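Putative uncharacterized protein PH0300 (Pyrococcus horikoshii, PDB 3VRH) catalyses the ATP-dependent 2-thiolation of 5-methyluridine at position 54 in the T loop of tRNAs, a modification that stabilises tRNA at high temperature. Local coordinates at residues 186-191 against 274-279; 139-144 against 296-301; 47-52 against 146-151. All coordinates share one frame; numbering follows the deposited sequence.

Interaction 1. Residues 186-191 against 274-279; sequences QGKFIK and ICRMPS. With ZN (zinc ion), chain C.
Pro278 lays its CG over the centre of the Phe189 ring, 3.4 Å from the centroid and 11° off the ring normal, a CH-pi contact in which CB of the proline rests nearest CZ and CE2. Beside it Lys188 CG stands anti to the carbonyl carbon (chi1 -59°), and the chain runs extended from there, which carries NZ out to Arg276. The aliphatic part of this lysine does much of the packing: CB sits 3.5 Å from Pro278 CD, and the chain crosses that of Met277 at about a right angle. Met277 is bent at chi2 and chi3, and its methyl CE ends 3.4 Å from Lys188 O. At the tip, Lys188 NZ gives a hydrogen bond of 3.2 Å to Arg276 O, reaching it from above the carbonyl plane. The same NZ lies at the edge of the Arg276 guanidinium, 3.8 Å from NE; this meeting of like charges is probably eased by Glu295, which forms a salt bridge with Arg276 NH1. Gln186 to Phe189 form a type II' turn, with Gly187 at positive phi, which presents Lys188 and Phe189 to the zinc loop. In that loop Cys275 binds zinc together with Cys272, Cys284 and Cys287. The contact thus ties the loop between strands 182-183 and 191-193 to a zinc-binding loop, both resting on helix 127-145 through Asn140 and Tyr144.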
# COMPACT_ATOMS: atom_id res chain seq x y z
N GLN A 186 8.17 12.70 -25.15
CA GLN A 186 9.60 12.62 -24.89
C GLN A 186 10.27 11.83 -25.99
O GLN A 186 10.28 10.60 -25.97
CB GLN A 186 9.86 11.98 -23.52
CG GLN A 186 11.32 11.93 -23.11
CD GLN A 186 11.50 11.39 -21.70
OE1 GLN A 186 10.53 11.26 -20.94
NE2 GLN A 186 12.74 11.08 -21.33
N GLY A 187 10.84 12.55 -26.96
CA GLY A 187 11.45 11.90 -28.12
C GLY A 187 10.36 11.23 -28.93
O GLY A 187 9.32 11.84 -29.19
N LYS A 188 10.58 9.98 -29.31
CA LYS A 188 9.59 9.26 -30.11
C LYS A 188 8.48 8.61 -29.26
O LYS A 188 7.59 7.95 -29.81
CB LYS A 188 10.26 8.27 -31.06
CG LYS A 188 11.25 8.92 -32.02
CD LYS A 188 11.72 7.95 -33.09
CE LYS A 188 12.65 8.62 -34.08
NZ LYS A 188 13.10 7.68 -35.14
N PHE A 189 8.52 8.83 -27.95
CA PHE A 189 7.39 8.52 -27.07
C PHE A 189 6.34 9.62 -27.14
O PHE A 189 6.57 10.74 -26.66
CB PHE A 189 7.84 8.34 -25.62
CG PHE A 189 8.52 7.03 -25.35
CD1 PHE A 189 8.10 5.87 -26.00
CD2 PHE A 189 9.57 6.94 -24.45
CE1 PHE A 189 8.72 4.65 -25.75
CE2 PHE A 189 10.19 5.72 -24.19
CZ PHE A 189 9.76 4.58 -24.85
N ILE A 190 5.19 9.31 -27.74
CA ILE A 190 4.09 10.26 -27.86
C ILE A 190 3.48 10.53 -26.49
O ILE A 190 3.45 9.64 -25.64
CB ILE A 190 2.99 9.71 -28.81
CG1 ILE A 190 3.58 9.36 -30.18
CG2 ILE A 190 1.86 10.70 -28.95
CD1 ILE A 190 4.09 10.56 -30.93
N LYS A 191 2.99 11.75 -26.29
CA LYS A 191 2.30 12.12 -25.06
C LYS A 191 1.13 11.19 -24.78
O LYS A 191 0.26 11.00 -25.65
CB LYS A 191 1.79 13.57 -25.12
CG LYS A 191 0.99 13.98 -23.89
CD LYS A 191 0.74 15.47 -23.82
CE LYS A 191 -0.25 15.91 -24.87
NZ LYS A 191 -0.98 17.15 -24.48
N ILE A 274 16.73 -1.31 -34.98
CA ILE A 274 15.81 -1.95 -35.91
C ILE A 274 14.70 -1.01 -36.35
O ILE A 274 14.45 -0.86 -37.55
CB ILE A 274 15.21 -3.25 -35.34
CG1 ILE A 274 16.31 -4.28 -35.12
CG2 ILE A 274 14.17 -3.82 -36.30
CD1 ILE A 274 17.17 -4.49 -36.33
N CYS A 275 14.04 -0.37 -35.39
CA CYS A 275 12.84 0.39 -35.67
C CYS A 275 13.01 1.85 -35.29
O CYS A 275 12.13 2.67 -35.56
CB CYS A 275 11.66 -0.20 -34.90
SG CYS A 275 11.70 0.21 -33.11
N ARG A 276 14.13 2.14 -34.63
CA ARG A 276 14.49 3.50 -34.26
C ARG A 276 13.57 4.13 -33.22
O ARG A 276 13.58 5.35 -33.04
CB ARG A 276 14.61 4.41 -35.48
CG ARG A 276 15.84 4.13 -36.37
CD ARG A 276 15.84 5.11 -37.53
NE ARG A 276 14.45 5.43 -37.86
CZ ARG A 276 13.75 4.89 -38.85
NH1 ARG A 276 14.32 4.00 -39.67
NH2 ARG A 276 12.49 5.24 -39.02
N MET A 277 12.78 3.31 -32.55
CA MET A 277 11.96 3.81 -31.45
C MET A 277 12.80 3.67 -30.19
O MET A 277 13.71 2.85 -30.16
CB MET A 277 10.65 3.02 -31.36
CG MET A 277 9.79 3.12 -32.63
SD MET A 277 9.41 4.82 -33.08
CE MET A 277 8.26 5.29 -31.80
N PRO A 278 12.53 4.50 -29.17
CA PRO A 278 13.36 4.56 -27.96
C PRO A 278 13.74 3.19 -27.44
O PRO A 278 12.92 2.28 -27.40
CB PRO A 278 12.47 5.29 -26.94
CG PRO A 278 11.23 5.77 -27.72
CD PRO A 278 11.50 5.55 -29.18
N SER A 279 15.01 3.05 -27.06
CA SER A 279 15.52 1.77 -26.63
C SER A 279 16.59 1.91 -25.55
O SER A 279 17.59 2.62 -25.72
CB SER A 279 16.10 1.02 -27.82
OG SER A 279 16.70 -0.18 -27.39
ZN ZN C . 12.88 -1.81 -32.02

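Interaction 2. Residues 139-144 against 296-301; sequences MNKFAY and INFKVS
Lys141 reaches from the helix to the backbone of the C-terminal segment, where its NZ donates a 2.8 Å hydrogen bond to Ile296 O, nearly along the C=O axis (161° at the oxygen). Its CG is anti to the backbone N, and a bend at chi4 (-44°) sets NZ in place. On the way the aliphatic chain passes Phe298 at about a right angle, with Lys141 CG lying at the edge of that ring, 3.8 Å from Phe298 CD2. One face of the Phe298 ring is met by Ile296 CG2 of its own segment, which sits toward the rim. Phe142, the next residue on the helix, crosses Phe298 obliquely: Phe142 CD2 is 3.6 Å from Phe298 CB, while Phe142 CE2 lies 3.6 Å from Phe298 O. Farther along, Phe142 CZ touches Val300 CG2 at 4.1 Å.

Around this first shell, charge and backbone bonds fix the two partners. Lys141 NZ also makes salt bridges with Asp145 and Glu295, so its bond to Ile296 O belongs to a polar group that probably favours the charged lysine. Asp145 OD2 accepts from Phe298 N as well, and Asn146 bonds to Phe298 O and Val300 N, anchoring the segment at the end of the helix. Within that segment Asn297 OD1 accepts from Lys299 N, closing an Asx turn around Phe298. Lys141 also lies close to the zinc ligand Cys275. Segment 296-301 thus packs on helix 127-145 at Lys141 and Phe142, and Met139, Phe142 and Ala143 of the same helix lean on strands 49-53, 73-80 and 150-152 of the central sheet.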
# COMPACT_ATOMS: atom_id res chain seq x y z
N MET A 139 0.80 0.89 -29.95
CA MET A 139 0.04 2.11 -29.74
C MET A 139 0.94 3.30 -30.00
O MET A 139 0.55 4.25 -30.69
CB MET A 139 -0.49 2.23 -28.30
CG MET A 139 -1.66 1.34 -27.95
SD MET A 139 -1.82 1.31 -26.15
CE MET A 139 -1.99 3.06 -25.82
N ASN A 140 2.14 3.26 -29.44
CA ASN A 140 3.04 4.37 -29.57
C ASN A 140 3.60 4.53 -30.98
O ASN A 140 3.62 5.62 -31.49
CB ASN A 140 4.17 4.31 -28.54
CG ASN A 140 5.11 5.49 -28.65
OD1 ASN A 140 4.77 6.61 -28.28
ND2 ASN A 140 6.29 5.25 -29.16
N LYS A 141 4.05 3.44 -31.59
CA LYS A 141 4.60 3.56 -32.94
C LYS A 141 3.54 3.93 -33.98
O LYS A 141 3.85 4.60 -34.96
CB LYS A 141 5.35 2.29 -33.38
CG LYS A 141 6.15 2.50 -34.67
CD LYS A 141 7.20 1.43 -34.91
CE LYS A 141 8.24 1.93 -35.92
NZ LYS A 141 7.58 2.63 -37.08
N PHE A 142 2.29 3.52 -33.75
CA PHE A 142 1.19 3.88 -34.63
C PHE A 142 0.88 5.36 -34.50
O PHE A 142 0.62 6.04 -35.48
CB PHE A 142 -0.08 3.07 -34.33
CG PHE A 142 -1.20 3.31 -35.30
CD1 PHE A 142 -2.06 4.39 -35.14
CD2 PHE A 142 -1.36 2.48 -36.40
CE1 PHE A 142 -3.07 4.62 -36.04
CE2 PHE A 142 -2.37 2.71 -37.30
CZ PHE A 142 -3.22 3.78 -37.12
N ALA A 143 0.87 5.84 -33.26
CA ALA A 143 0.63 7.25 -33.01
C ALA A 143 1.74 8.07 -33.65
O ALA A 143 1.50 9.13 -34.22
CB ALA A 143 0.59 7.53 -31.51
N TYR A 144 2.96 7.56 -33.55
CA TYR A 144 4.13 8.28 -34.00
C TYR A 144 4.18 8.33 -35.53
O TYR A 144 4.25 9.42 -36.11
CB TYR A 144 5.40 7.63 -33.43
CG TYR A 144 6.68 8.09 -34.10
CD1 TYR A 144 7.13 9.40 -33.95
CD2 TYR A 144 7.44 7.21 -34.87
CE1 TYR A 144 8.30 9.82 -34.57
CE2 TYR A 144 8.61 7.62 -35.49
CZ TYR A 144 9.04 8.92 -35.33
OH TYR A 144 10.20 9.33 -35.94
N ILE A 296 8.48 -1.89 -38.48
CA ILE A 296 7.10 -1.95 -38.93
C ILE A 296 6.59 -0.56 -39.20
O ILE A 296 6.70 0.34 -38.36
CB ILE A 296 6.18 -2.64 -37.92
CG1 ILE A 296 6.70 -4.05 -37.62
CG2 ILE A 296 4.77 -2.71 -38.46
CD1 ILE A 296 6.09 -4.66 -36.41
N ASN A 297 6.04 -0.37 -40.40
CA ASN A 297 5.53 0.93 -40.81
C ASN A 297 4.04 0.98 -40.56
O ASN A 297 3.28 0.31 -41.25
CB ASN A 297 5.82 1.16 -42.29
CG ASN A 297 5.64 2.59 -42.71
OD1 ASN A 297 5.09 3.41 -41.97
ND2 ASN A 297 6.11 2.92 -43.91
N PHE A 298 3.60 1.77 -39.57
CA PHE A 298 2.18 1.84 -39.23
C PHE A 298 1.43 2.97 -39.91
O PHE A 298 0.24 3.18 -39.66
CB PHE A 298 1.97 1.90 -37.72
CG PHE A 298 2.26 0.61 -37.02
CD1 PHE A 298 1.38 -0.45 -37.12
CD2 PHE A 298 3.40 0.47 -36.26
CE1 PHE A 298 1.64 -1.63 -36.48
CE2 PHE A 298 3.67 -0.72 -35.62
CZ PHE A 298 2.79 -1.77 -35.72
N LYS A 299 2.15 3.71 -40.76
CA LYS A 299 1.54 4.77 -41.55
C LYS A 299 0.34 4.27 -42.38
O LYS A 299 0.41 3.23 -43.05
CB LYS A 299 2.59 5.39 -42.48
CG LYS A 299 2.04 6.47 -43.39
CD LYS A 299 1.57 7.68 -42.61
CE LYS A 299 1.13 8.80 -43.55
NZ LYS A 299 -0.21 8.53 -44.16
N VAL A 300 -0.77 5.00 -42.30
CA VAL A 300 -1.95 4.64 -43.06
C VAL A 300 -2.52 5.87 -43.77
O VAL A 300 -2.41 7.00 -43.28
CB VAL A 300 -3.05 3.98 -42.18
CG1 VAL A 300 -2.57 2.66 -41.58
CG2 VAL A 300 -3.52 4.93 -41.08
N SER A 301 -3.14 5.65 -44.92
CA SER A 301 -3.77 6.75 -45.65
C SER A 301 -5.28 6.71 -45.52
O SER A 301 -5.95 7.66 -45.92
CB SER A 301 -3.36 6.73 -47.13
OG SER A 301 -3.40 5.42 -47.66

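Interaction 3. Residues 47-52 against 146-151; sequences DERILV and NGFDAI
Phe148 is packed on both faces, by the guanidinium of Arg49 on one and by Leu51 CB on the other. The guanidinium lies nearly flat on the ring, planes 20° apart and centres 3.9 Å apart, a cation-pi stack offset toward the rim. Its rotation is fixed by Arg49 NH1, which donates in the guanidinium plane to Asn146 O at 2.9 Å, and by Arg49 NE, which forms a salt bridge with Glu75. An alanine in place of Arg49 would probably leave one face of Phe148 without its stacked cover and Glu75 and Asn146 O without this partner. Parallel pairing begins alongside: Asp149 N donates to Arg49 O, and Leu51 N to Ala150 O, each at 2.9 Å. Ahead of the paired strands, Asp149 CG stands anti to the carbonyl carbon (chi1 -60°), and Asp149 OD2 receives Arg49 N at 3.0 Å on its anti side.

The looser, partly solvent-facing side lies at Glu48 and Asp149, where Glu48 CG brushes Asp149 CB at 3.7 Å and the glutamate carboxylate turns to Lys191 and Thr45. Gly147, at positive phi, is the C-prime residue of a Schellman motif that ends helix 127-145. Strands 49-53 and 150-152 lie adjacent in the PP-loop sheet, Leu51 and Ile151 beneath that helix, Ile50 and Ala150 on the other face against Leu44.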
# COMPACT_ATOMS: atom_id res chain seq x y z
N ASP A 47 -6.96 21.54 -30.47
CA ASP A 47 -6.31 21.53 -31.78
C ASP A 47 -5.56 20.21 -32.02
O ASP A 47 -5.19 19.90 -33.16
CB ASP A 47 -5.32 22.69 -31.87
CG ASP A 47 -4.25 22.63 -30.79
OD1 ASP A 47 -4.57 22.91 -29.61
OD2 ASP A 47 -3.08 22.28 -31.11
N GLU A 48 -5.34 19.45 -30.96
CA GLU A 48 -4.54 18.22 -31.04
C GLU A 48 -5.24 17.07 -31.77
O GLU A 48 -6.47 16.93 -31.72
CB GLU A 48 -4.13 17.76 -29.64
CG GLU A 48 -2.85 18.38 -29.13
CD GLU A 48 -2.57 18.04 -27.68
OE1 GLU A 48 -3.48 18.19 -26.83
OE2 GLU A 48 -1.44 17.63 -27.38
N ARG A 49 -4.46 16.27 -32.48
CA ARG A 49 -4.97 15.05 -33.09
C ARG A 49 -4.75 13.91 -32.10
O ARG A 49 -3.62 13.55 -31.80
CB ARG A 49 -4.30 14.77 -34.43
CG ARG A 49 -4.96 13.63 -35.20
CD ARG A 49 -4.96 13.88 -36.70
NE ARG A 49 -4.96 12.62 -37.45
CZ ARG A 49 -3.86 12.00 -37.86
NH1 ARG A 49 -2.67 12.53 -37.59
NH2 ARG A 49 -3.94 10.86 -38.53
N ILE A 50 -5.83 13.36 -31.59
CA ILE A 50 -5.73 12.43 -30.48
C ILE A 50 -6.08 11.01 -30.89
O ILE A 50 -7.06 10.78 -31.61
CB ILE A 50 -6.64 12.86 -29.33
CG1 ILE A 50 -6.35 14.34 -29.01
CG2 ILE A 50 -6.44 11.95 -28.13
CD1 ILE A 50 -7.54 15.10 -28.43
N LEU A 51 -5.27 10.06 -30.45
CA LEU A 51 -5.52 8.65 -30.72
C LEU A 51 -6.02 7.95 -29.45
O LEU A 51 -5.40 8.10 -28.39
CB LEU A 51 -4.24 7.99 -31.21
CG LEU A 51 -4.40 6.50 -31.51
CD1 LEU A 51 -5.25 6.31 -32.75
CD2 LEU A 51 -3.05 5.77 -31.63
N VAL A 52 -7.13 7.22 -29.54
CA VAL A 52 -7.61 6.43 -28.40
C VAL A 52 -7.52 4.94 -28.73
O VAL A 52 -8.06 4.49 -29.75
CB VAL A 52 -9.05 6.78 -27.98
CG1 VAL A 52 -9.49 5.93 -26.78
CG2 VAL A 52 -9.18 8.26 -27.66
N ASN A 146 1.94 8.08 -37.64
CA ASN A 146 0.83 8.78 -38.26
C ASN A 146 0.70 10.22 -37.81
O ASN A 146 -0.29 10.88 -38.12
CB ASN A 146 -0.50 8.04 -38.02
CG ASN A 146 -0.61 6.78 -38.85
OD1 ASN A 146 -0.98 6.85 -40.02
ND2 ASN A 146 -0.27 5.62 -38.27
N GLY A 147 1.69 10.70 -37.05
CA GLY A 147 1.71 12.09 -36.63
C GLY A 147 0.66 12.52 -35.61
O GLY A 147 0.27 13.70 -35.58
N PHE A 148 0.20 11.59 -34.77
CA PHE A 148 -0.73 11.95 -33.71
C PHE A 148 0.01 12.75 -32.64
O PHE A 148 1.20 12.56 -32.45
CB PHE A 148 -1.40 10.72 -33.10
CG PHE A 148 -2.47 10.13 -33.97
CD1 PHE A 148 -3.78 10.60 -33.89
CD2 PHE A 148 -2.17 9.14 -34.89
CE1 PHE A 148 -4.76 10.09 -34.70
CE2 PHE A 148 -3.15 8.62 -35.71
CZ PHE A 148 -4.45 9.09 -35.61
N ASP A 149 -0.70 13.64 -31.96
CA ASP A 149 -0.09 14.47 -30.93
C ASP A 149 -0.18 13.86 -29.54
O ASP A 149 0.55 14.25 -28.63
CB ASP A 149 -0.74 15.86 -30.90
CG ASP A 149 -0.60 16.58 -32.22
OD1 ASP A 149 0.51 16.54 -32.80
OD2 ASP A 149 -1.60 17.15 -32.69
N ALA A 150 -1.10 12.91 -29.36
CA ALA A 150 -1.37 12.41 -28.03
C ALA A 150 -2.11 11.08 -28.12
O ALA A 150 -2.87 10.83 -29.06
CB ALA A 150 -2.21 13.42 -27.26
N ILE A 151 -1.88 10.24 -27.13
CA ILE A 151 -2.63 9.00 -26.95
C ILE A 151 -3.40 9.14 -25.65
O ILE A 151 -2.82 9.45 -24.60
CB ILE A 151 -1.67 7.81 -26.84
CG1 ILE A 151 -0.94 7.60 -28.16
CG2 ILE A 151 -2.41 6.56 -26.40
CD1 ILE A 151 0.19 6.62 -28.07

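In the fold
The three contacts gather around helix 127-145 and the mixed sheet of the PP-loop domain, their centres 11 to 15 Å apart. Interaction 3 joins two central strands, and the chain passes from the helix in interaction 2 straight into its 146-151 segment. Interaction 1 is nested within the loop closed by interaction 2, whereas interactions 2 and 3 cross along the chain. Asn140 bridges interactions 1 and 2 by bonding to Lys188 O and Ile190 N; Lys191 links interactions 1 and 3 through Ile151 and Glu48. The C-terminal zinc-bearing region is thus fastened to the nucleotide-binding core, whose strand 49-53 ends at the ATP-binding Ala53.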